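Local coordinates for protein YghZ aldo-keto reductase (Escherichia coli, PDB 3N6Q) that probably reduces aldehyde or ketone groups with a nicotinamide cofactor, as a TIM-barrel member of the aldo-keto reductase family, at residues B[36-41]-B[74-79]; B[50-55]-B[306-311]; B[132-137]-B[188-193]. All coordinates share one frame; numbering follows the deposited sequence.

Interaction 1: B[36-41]-B[74-79]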
loop_
_atom_site.group_PDB
_atom_site.type_symbol
_atom_site.label_atom_id
_atom_site.label_comp_id
_atom_site.label_asym_id
_atom_site.label_seq_id
_atom_site.Cartn_x
_atom_site.Cartn_y
_atom_site.Cartn_z
ATOM N N PHE B 36 19.475 0.652 29.997
ATOM C CA PHE B 36 18.223 1.347 29.673
ATOM C C PHE B 36 16.961 0.621 30.088
ATOM O O PHE B 36 15.904 0.884 29.543
ATOM C CB PHE B 36 18.147 1.694 28.160
ATOM C CG PHE B 36 19.218 2.720 27.742
ATOM C CD1 PHE B 36 18.904 4.040 27.749
ATOM C CD2 PHE B 36 20.570 2.345 27.612
ATOM C CE1 PHE B 36 19.867 5.067 27.439
ATOM C CE2 PHE B 36 21.582 3.333 27.350
ATOM C CZ PHE B 36 21.228 4.680 27.227
ATOM N N GLY B 37 17.087 -0.281 31.046
ATOM C CA GLY B 37 15.943 -1.060 31.533
ATOM C C GLY B 37 15.224 -0.339 32.653
ATOM O O GLY B 37 15.633 0.758 33.062
ATOM N N HIS B 38 14.117 -0.931 33.129
ATOM C CA HIS B 38 13.453 -0.348 34.317
ATOM C C HIS B 38 14.326 -0.511 35.542
ATOM O O HIS B 38 14.039 0.087 36.592
ATOM C CB HIS B 38 12.101 -1.040 34.559
ATOM C CG HIS B 38 11.069 -0.658 33.556
ATOM N ND1 HIS B 38 10.976 0.607 33.022
ATOM C CD2 HIS B 38 10.060 -1.382 33.011
ATOM C CE1 HIS B 38 9.968 0.638 32.161
ATOM N NE2 HIS B 38 9.355 -0.538 32.195
ATOM N N VAL B 39 15.346 -1.364 35.452
ATOM C CA VAL B 39 16.302 -1.434 36.570
ATOM C C VAL B 39 17.349 -0.326 36.654
ATOM O O VAL B 39 18.144 -0.295 37.617
ATOM C CB VAL B 39 17.040 -2.780 36.636
ATOM C CG1 VAL B 39 16.055 -3.907 36.716
ATOM C CG2 VAL B 39 17.967 -2.956 35.404
ATOM N N ASN B 40 17.342 0.569 35.681
ATOM C CA ASN B 40 18.289 1.654 35.596
ATOM C C ASN B 40 17.520 2.946 35.762
ATOM O O ASN B 40 16.540 3.203 35.037
ATOM C CB ASN B 40 18.977 1.658 34.218
ATOM C CG ASN B 40 19.690 0.327 33.916
ATOM O OD1 ASN B 40 19.200 -0.507 33.129
ATOM N ND2 ASN B 40 20.800 0.076 34.619
ATOM N N ALA B 41 18.016 3.840 36.613
ATOM C CA ALA B 41 17.353 5.160 36.757
ATOM C C ALA B 41 17.270 5.933 35.449
ATOM O O ALA B 41 18.238 5.942 34.676
ATOM C CB ALA B 41 18.088 6.031 37.832
ATOM N N GLU B 74 13.094 0.079 24.949
ATOM C CA GLU B 74 12.296 0.818 23.989
ATOM C C GLU B 74 11.370 1.848 24.671
ATOM O O GLU B 74 11.187 2.937 24.137
ATOM C CB GLU B 74 11.411 -0.183 23.232
ATOM C CG GLU B 74 12.280 -0.819 22.046
ATOM C CD GLU B 74 11.506 -1.883 21.323
ATOM O OE1 GLU B 74 10.479 -2.355 21.917
ATOM O OE2 GLU B 74 11.893 -2.248 20.175
ATOM N N GLU B 75 10.656 1.404 25.709
ATOM C CA GLU B 75 9.753 2.365 26.439
ATOM C C GLU B 75 10.505 3.589 26.997
ATOM O O GLU B 75 10.055 4.737 26.859
ATOM C CB GLU B 75 9.103 1.661 27.630
ATOM C CG GLU B 75 8.170 0.601 27.231
ATOM C CD GLU B 75 7.494 -0.101 28.430
ATOM O OE1 GLU B 75 7.932 0.029 29.581
ATOM O OE2 GLU B 75 6.508 -0.832 28.188
ATOM N N ASN B 76 11.659 3.333 27.597
ATOM C CA ASN B 76 12.455 4.400 28.241
ATOM C C ASN B 76 13.014 5.307 27.198
ATOM O O ASN B 76 12.927 6.549 27.280
ATOM C CB ASN B 76 13.573 3.794 29.096
ATOM C CG ASN B 76 13.083 3.282 30.416
ATOM O OD1 ASN B 76 12.089 3.803 30.959
ATOM N ND2 ASN B 76 13.720 2.255 30.934
ATOM N N PHE B 77 13.562 4.696 26.145
ATOM C CA PHE B 77 13.932 5.497 24.999
ATOM C C PHE B 77 12.781 6.317 24.449
ATOM O O PHE B 77 12.941 7.507 24.092
ATOM C CB PHE B 77 14.521 4.596 23.874
ATOM C CG PHE B 77 15.016 5.356 22.681
ATOM C CD1 PHE B 77 16.267 5.998 22.712
ATOM C CD2 PHE B 77 14.330 5.283 21.473
ATOM C CE1 PHE B 77 16.788 6.627 21.586
ATOM C CE2 PHE B 77 14.843 5.906 20.334
ATOM C CZ PHE B 77 16.078 6.591 20.401
ATOM N N GLY B 78 11.617 5.699 24.285
ATOM C CA GLY B 78 10.481 6.507 23.785
ATOM C C GLY B 78 10.164 7.718 24.679
ATOM O O GLY B 78 9.825 8.783 24.191
ATOM N N ARG B 79 10.254 7.538 25.969
ATOM C CA ARG B 79 9.956 8.654 26.901
ATOM C C ARG B 79 10.978 9.763 26.722
ATOM O O ARG B 79 10.648 10.971 26.718
ATOM C CB ARG B 79 10.087 8.139 28.314
ATOM C CG ARG B 79 8.991 7.160 28.729
ATOM C CD ARG B 79 9.129 6.826 30.222
ATOM N NE ARG B 79 8.812 7.993 31.071
ATOM C CZ ARG B 79 8.976 8.037 32.398
ATOM N NH1 ARG B 79 9.439 6.977 33.066
ATOM N NH2 ARG B 79 8.667 9.146 33.067
HETATM O O HOH W 1 12.157 2.874 33.587
#
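Asn-76 reaches from helix 72-84 to the backbone of the loop at Phe-36 and Gly-37, while Glu-75, next to it on the same helix, meets His-38. From CB outward, Asn-76 CB lies 3.8 Å from Phe-36 O. Its CG stands beside the backbone N and anti to the carbonyl carbon (chi1 -78°), which puts CG on the loop side. At the tip, ND2 donates to Phe-36 O over 2.9 Å in an almost straight bond (172°); the oxygen lies in the amide plane of Asn-76, yet the donor sits well above the carbonyl plane of Phe-36. Gly-37 O is also close, 3.2 Å from ND2. The other branch, OD1, accepts from a water at 2.8 Å, and that water sits in the plane of the His-38 ring, 2.6 Å from ND1. In the TIM barrel this is the link from the first parallel strand, 24-31, to helix 42-54, laid against the helix that follows strand 59-61; Phe-36 packs on Gln-45, Ile-48 and Leu-49 of helix 42-54. An alanine in place of Asn-76 would probably leave Phe-36 O without its amide donor and the water without its OD1 acceptor, so the loop would be held less firmly to the helix. The far edge of the His-38 ring makes a second, weak link: NE2 donates to Glu-75 OE1 over 3.0 Å with a bent N-H...O angle of 125°, the ring and carboxylate planes oblique to each other. A nearby carboxylate might favour a positive imidazole. Gly-37 and Asn-40 bracket a type I turn, tightened by Gly-37 N donating to Asn-40 OD1 at 3.0 Å.

Interaction 2: B[50-55]-B[306-311]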
loop_
_atom_site.group_PDB
_atom_site.type_symbol
_atom_site.label_atom_id
_atom_site.label_comp_id
_atom_site.label_asym_id
_atom_site.label_seq_id
_atom_site.Cartn_x
_atom_site.Cartn_y
_atom_site.Cartn_z
ATOM N N ARG B 50 21.887 12.220 25.838
ATOM C CA ARG B 50 22.188 13.605 25.509
ATOM C C ARG B 50 23.658 13.761 25.130
ATOM O O ARG B 50 23.983 14.484 24.217
ATOM C CB ARG B 50 21.924 14.527 26.712
ATOM C CG ARG B 50 20.419 14.728 26.970
ATOM C CD ARG B 50 20.268 15.735 28.131
ATOM N NE ARG B 50 18.868 16.133 28.347
ATOM C CZ ARG B 50 18.500 17.131 29.155
ATOM N NH1 ARG B 50 19.428 17.813 29.836
ATOM N NH2 ARG B 50 17.201 17.416 29.325
ATOM N N LYS B 51 24.504 13.102 25.884
ATOM C CA LYS B 51 25.932 13.129 25.581
ATOM C C LYS B 51 26.212 12.502 24.223
ATOM O O LYS B 51 26.935 13.118 23.385
ATOM C CB LYS B 51 26.742 12.447 26.696
ATOM C CG LYS B 51 28.278 12.300 26.403
ATOM C CD LYS B 51 28.919 13.711 26.282
ATOM C CE LYS B 51 28.880 14.422 27.625
ATOM N NZ LYS B 51 29.697 15.684 27.643
ATOM N N ALA B 52 25.612 11.318 23.965
ATOM C CA ALA B 52 25.764 10.687 22.653
ATOM C C ALA B 52 25.474 11.655 21.521
ATOM O O ALA B 52 26.301 11.858 20.612
ATOM C CB ALA B 52 24.859 9.434 22.538
ATOM N N PHE B 53 24.307 12.290 21.572
ATOM C CA PHE B 53 23.882 13.168 20.487
ATOM C C PHE B 53 24.756 14.438 20.399
ATOM O O PHE B 53 25.060 14.893 19.295
ATOM C CB PHE B 53 22.412 13.536 20.657
ATOM C CG PHE B 53 21.808 14.236 19.472
ATOM C CD1 PHE B 53 21.826 13.642 18.204
ATOM C CD2 PHE B 53 21.237 15.504 19.620
ATOM C CE1 PHE B 53 21.248 14.280 17.080
ATOM C CE2 PHE B 53 20.601 16.156 18.482
ATOM C CZ PHE B 53 20.612 15.550 17.236
ATOM N N ASP B 54 25.164 14.975 21.551
ATOM C CA ASP B 54 26.081 16.166 21.562
ATOM C C ASP B 54 27.459 15.797 20.957
ATOM O O ASP B 54 28.209 16.694 20.505
ATOM C CB ASP B 54 26.280 16.619 22.976
ATOM C CG ASP B 54 25.110 17.455 23.506
ATOM O OD1 ASP B 54 24.270 17.920 22.731
ATOM O OD2 ASP B 54 25.156 17.716 24.688
ATOM N N LEU B 55 27.809 14.516 20.993
ATOM C CA LEU B 55 29.065 14.040 20.317
ATOM C C LEU B 55 28.907 13.692 18.844
ATOM O O LEU B 55 29.892 13.311 18.190
ATOM C CB LEU B 55 29.694 12.857 21.062
ATOM C CG LEU B 55 30.211 13.065 22.472
ATOM C CD1 LEU B 55 30.397 11.714 23.117
ATOM C CD2 LEU B 55 31.560 13.928 22.500
ATOM N N GLU B 306 30.826 9.641 30.407
ATOM C CA GLU B 306 32.282 9.763 30.260
ATOM C C GLU B 306 32.836 8.714 29.314
ATOM O O GLU B 306 33.853 8.943 28.647
ATOM C CB GLU B 306 32.977 9.560 31.623
ATOM C CG GLU B 306 32.810 10.711 32.607
ATOM C CD GLU B 306 31.390 10.851 33.175
ATOM O OE1 GLU B 306 30.591 9.870 33.163
ATOM O OE2 GLU B 306 31.053 11.990 33.599
ATOM N N GLN B 307 32.239 7.520 29.352
ATOM C CA GLN B 307 32.706 6.446 28.509
ATOM C C GLN B 307 32.616 6.850 27.054
ATOM O O GLN B 307 33.514 6.522 26.271
ATOM C CB GLN B 307 31.922 5.134 28.705
ATOM C CG GLN B 307 32.592 4.018 27.871
ATOM C CD GLN B 307 31.833 2.685 27.825
ATOM O OE1 GLN B 307 31.052 2.375 28.729
ATOM N NE2 GLN B 307 32.132 1.853 26.796
ATOM N N LEU B 308 31.541 7.564 26.685
ATOM C CA LEU B 308 31.369 7.988 25.297
ATOM C C LEU B 308 32.470 8.979 24.922
ATOM O O LEU B 308 33.076 8.851 23.868
ATOM C CB LEU B 308 30.001 8.627 25.055
ATOM C CG LEU B 308 28.831 7.647 25.250
ATOM C CD1 LEU B 308 27.512 8.455 25.153
ATOM C CD2 LEU B 308 28.925 6.564 24.131
ATOM N N GLU B 309 32.724 9.954 25.798
ATOM C CA GLU B 309 33.784 10.927 25.531
ATOM C C GLU B 309 35.117 10.181 25.275
ATOM O O GLU B 309 35.831 10.493 24.355
ATOM C CB GLU B 309 33.896 11.935 26.685
ATOM C CG GLU B 309 32.561 12.649 26.976
ATOM C CD GLU B 309 32.618 13.700 28.126
ATOM O OE1 GLU B 309 32.316 14.882 27.845
ATOM O OE2 GLU B 309 32.934 13.358 29.301
ATOM N N GLU B 310 35.417 9.158 26.058
ATOM C CA GLU B 310 36.690 8.465 25.942
ATOM C C GLU B 310 36.703 7.649 24.656
ATOM O O GLU B 310 37.676 7.653 23.875
ATOM C CB GLU B 310 36.874 7.550 27.148
ATOM C CG GLU B 310 38.309 7.053 27.398
ATOM C CD GLU B 310 38.652 5.720 26.682
ATOM O OE1 GLU B 310 38.036 5.390 25.632
ATOM O OE2 GLU B 310 39.559 5.004 27.177
ATOM N N ASN B 311 35.594 6.979 24.375
ATOM C CA ASN B 311 35.595 6.042 23.183
ATOM C C ASN B 311 35.705 6.753 21.812
ATOM O O ASN B 311 36.376 6.284 20.867
ATOM C CB ASN B 311 34.336 5.178 23.230
ATOM C CG ASN B 311 34.413 4.050 24.258
ATOM O OD1 ASN B 311 33.393 3.415 24.526
ATOM N ND2 ASN B 311 35.559 3.866 24.912
#
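Helices 50-54 and 306-311 run side by side in nearly the same direction, their axes 25° apart and 9.5 Å at closest approach, with the CA atoms of Ala-52 and Leu-308 the nearest pair. They belong to the outer helical layer of a TIM barrel: one follows strand 24-31, the other strand 297-300, and because these two strands pair in parallel, the helices meet where the barrel closes on itself. Leu-308 is the apolar centre of the contact. Its CD1 methyl lies 3.6 Å from Ala-52 N and 3.9 Å from Ala-52 CB, so the branch rests on both the backbone and the methyl of the small residue. On the inner side Leu-308 also touches Leu-30 of strand 24-31. Just past the end of helix 50-54, Leu-55 CD1 packs on Leu-308 CB at 3.7 Å and continues toward Glu-309 N, 4.0 Å away; the two leucines cross at a slant. Lys-51 slides past Leu-308 in the opposite direction, its CG 4.1 Å from Leu-308 CD1. Beyond CG the lysine chain is bent twice, with chi2 63° setting CD, which lies 3.9 Å from CG of Glu-309. The extended Glu-309 chain crosses the lysine at about a right angle, and their aliphatic parts touch before the charges do. At the tips a salt bridge closes over this apolar strip, Lys-51 NZ standing 2.7 Å from Glu-309 OE1 and meeting that oxygen from above the carboxylate plane.

Interaction 3: B[132-137]-B[188-193]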
loop_
_atom_site.group_PDB
_atom_site.type_symbol
_atom_site.label_atom_id
_atom_site.label_comp_id
_atom_site.label_asym_id
_atom_site.label_seq_id
_atom_site.Cartn_x
_atom_site.Cartn_y
_atom_site.Cartn_z
ATOM N N VAL B 132 10.569 3.017 12.375
ATOM C CA VAL B 132 11.987 2.973 12.774
ATOM C C VAL B 132 12.808 3.193 11.505
ATOM O O VAL B 132 12.329 2.954 10.398
ATOM C CB VAL B 132 12.395 1.580 13.370
ATOM C CG1 VAL B 132 11.837 1.436 14.808
ATOM C CG2 VAL B 132 12.076 0.359 12.393
ATOM N N ASP B 133 14.031 3.673 11.644
ATOM C CA ASP B 133 14.851 3.830 10.411
ATOM C C ASP B 133 15.371 2.479 9.910
ATOM O O ASP B 133 15.445 2.243 8.703
ATOM C CB ASP B 133 16.016 4.739 10.788
ATOM C CG ASP B 133 15.506 6.086 11.247
ATOM O OD1 ASP B 133 15.208 6.911 10.362
ATOM O OD2 ASP B 133 15.328 6.312 12.457
ATOM N N ILE B 134 15.678 1.576 10.835
ATOM C CA ILE B 134 16.127 0.218 10.419
ATOM C C ILE B 134 15.414 -0.841 11.232
ATOM O O ILE B 134 15.355 -0.729 12.449
ATOM C CB ILE B 134 17.666 -0.004 10.616
ATOM C CG1 ILE B 134 18.437 1.225 10.049
ATOM C CG2 ILE B 134 18.075 -1.288 9.913
ATOM C CD1 ILE B 134 19.962 1.196 10.336
ATOM N N PHE B 135 14.801 -1.814 10.554
ATOM C CA PHE B 135 14.206 -2.934 11.274
ATOM C C PHE B 135 15.030 -4.174 10.945
ATOM O O PHE B 135 15.267 -4.430 9.770
ATOM C CB PHE B 135 12.742 -3.116 10.845
ATOM C CG PHE B 135 12.060 -4.280 11.557
ATOM C CD1 PHE B 135 12.080 -4.368 12.967
ATOM C CD2 PHE B 135 11.402 -5.251 10.831
ATOM C CE1 PHE B 135 11.408 -5.489 13.632
ATOM C CE2 PHE B 135 10.711 -6.317 11.459
ATOM C CZ PHE B 135 10.762 -6.463 12.825
ATOM N N TYR B 136 15.490 -4.928 11.946
ATOM C CA TYR B 136 16.337 -6.138 11.719
ATOM C C TYR B 136 15.560 -7.437 11.983
ATOM O O TYR B 136 14.884 -7.558 13.007
ATOM C CB TYR B 136 17.410 -6.182 12.791
ATOM C CG TYR B 136 18.604 -5.263 12.523
ATOM C CD1 TYR B 136 19.780 -5.765 11.918
ATOM C CD2 TYR B 136 18.588 -3.925 12.994
ATOM C CE1 TYR B 136 20.955 -4.971 11.807
ATOM C CE2 TYR B 136 19.744 -3.092 12.837
ATOM C CZ TYR B 136 20.922 -3.639 12.261
ATOM O OH TYR B 136 22.020 -2.807 12.167
ATOM N N SER B 137 15.891 -8.490 11.210
ATOM C CA SER B 137 15.843 -9.837 11.743
ATOM C C SER B 137 17.032 -10.022 12.696
ATOM O O SER B 137 18.215 -9.965 12.249
ATOM C CB SER B 137 15.892 -10.823 10.544
ATOM O OG SER B 137 15.968 -12.122 11.089
ATOM N N PRO B 188 16.985 -3.168 -1.159
ATOM C CA PRO B 188 18.353 -3.626 -0.842
ATOM C C PRO B 188 18.501 -3.911 0.628
ATOM O O PRO B 188 18.026 -3.106 1.453
ATOM C CB PRO B 188 19.249 -2.413 -1.216
ATOM C CG PRO B 188 18.343 -1.164 -1.143
ATOM C CD PRO B 188 16.863 -1.690 -1.291
ATOM N N LEU B 189 19.224 -4.965 0.990
ATOM C CA LEU B 189 19.571 -5.179 2.400
ATOM C C LEU B 189 20.488 -4.028 2.818
ATOM O O LEU B 189 21.555 -3.855 2.199
ATOM C CB LEU B 189 20.304 -6.514 2.559
ATOM C CG LEU B 189 20.771 -6.767 4.005
ATOM C CD1 LEU B 189 19.550 -6.908 5.059
ATOM C CD2 LEU B 189 21.583 -8.095 4.059
ATOM N N LEU B 190 20.137 -3.252 3.861
ATOM C CA LEU B 190 20.992 -2.100 4.232
ATOM C C LEU B 190 22.308 -2.500 4.900
ATOM O O LEU B 190 23.382 -1.907 4.631
ATOM C CB LEU B 190 20.226 -1.103 5.119
ATOM C CG LEU B 190 21.096 0.055 5.614
ATOM C CD1 LEU B 190 21.427 1.081 4.427
ATOM C CD2 LEU B 190 20.383 0.766 6.801
ATOM N N ILE B 191 22.220 -3.445 5.834
ATOM C CA ILE B 191 23.190 -3.562 6.917
ATOM C C ILE B 191 23.135 -4.943 7.554
ATOM O O ILE B 191 22.044 -5.615 7.644
ATOM C CB ILE B 191 23.013 -2.398 7.956
ATOM C CG1 ILE B 191 24.167 -2.311 8.930
ATOM C CG2 ILE B 191 21.666 -2.573 8.779
ATOM C CD1 ILE B 191 24.124 -0.895 9.720
ATOM N N HIS B 192 24.310 -5.389 8.025
ATOM C CA HIS B 192 24.466 -6.626 8.759
ATOM C C HIS B 192 25.111 -6.233 10.083
ATOM O O HIS B 192 26.101 -5.444 10.117
ATOM C CB HIS B 192 25.365 -7.620 7.951
ATOM C CG HIS B 192 25.463 -9.007 8.536
ATOM N ND1 HIS B 192 25.941 -9.259 9.807
ATOM C CD2 HIS B 192 25.153 -10.222 8.006
ATOM C CE1 HIS B 192 25.946 -10.561 10.025
ATOM N NE2 HIS B 192 25.445 -11.165 8.953
ATOM N N GLN B 193 24.542 -6.716 11.185
ATOM C CA GLN B 193 25.151 -6.558 12.488
ATOM C C GLN B 193 25.700 -7.870 13.035
ATOM O O GLN B 193 24.953 -8.646 13.659
ATOM C CB GLN B 193 24.105 -5.926 13.473
ATOM C CG GLN B 193 24.617 -5.738 14.843
ATOM C CD GLN B 193 23.581 -5.010 15.732
ATOM O OE1 GLN B 193 23.391 -5.386 16.867
ATOM N NE2 GLN B 193 22.989 -3.947 15.235
#
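Tyr-136 lays the hydroxyl end of its ring against Ile-191, with OH 3.4 Å and CZ 3.7 Å from the CG2 methyl. The contact belongs to the interior of a TIM barrel: strands 132-137 and 191-193 are not neighbours in the sheet, since strand 162-168 pairs with each of them, and the two meet by side chains alone. Their short axes approach to 8.8 Å and diverge by 54°, a twist consistent with second neighbours around a curled sheet. Ile-134, Tyr-136, Leu-190, Ile-191 and Gln-193 all point into the space between the strands, and all are buried. Ile-191 CG1 stands anti to the backbone N (chi1 -168°), which puts CG2 in the crowded position between N and the carbonyl carbon; from there this methyl serves both the tyrosine and Ile-134. Gln-193 is the second partner of the ring. Its CB packs on Tyr-136 CE1 at 3.7 Å, and its extended chain crosses the tyrosine at about a right angle, the amide and ring planes turned 69° apart. Gln-193 NE2 comes 3.4 Å from the tyrosine OH and makes a weak hydrogen bond to Asp-61, while the Tyr-136 ring has a cation-pi partner in Lys-97 of strand 93-98. In this family the active site lies at the C-terminal ends of the barrel strands. Toward the other end, Leu-190 also touches Cys-18 and Ser-21, in the turn between strands 15-17 and 24-31. Between the two segments the contacts at this end are aliphatic: Ile-134 CG2 meets Ile-191 CG2 at 4.0 Å, and the side chains of Ile-134 and Leu-190 cross at about a right angle, CD1 of the first 3.6 Å from CD2 of the second.

From the N terminus, the chain leaves strand 24-31 through the loop 36-41, which interaction 1 fastens to helix 72-84 and so closes a loop of 32 residues. Before that closure, helix 42-54 opens interaction 2, whose partner at 306-311 comes 250 residues later; the two contacts therefore cross. Interaction 3 opens after interaction 1 has closed, spans 50 residues and is nested inside the long loop of interaction 2, on the opposite side of the chain's centre. Interaction 1 joins a strand-to-helix loop to the next helix, interaction 2 joins the first and last parts of the barrel in its outer layer, and interaction 3 packs two second-neighbour strands against each other in the barrel interior.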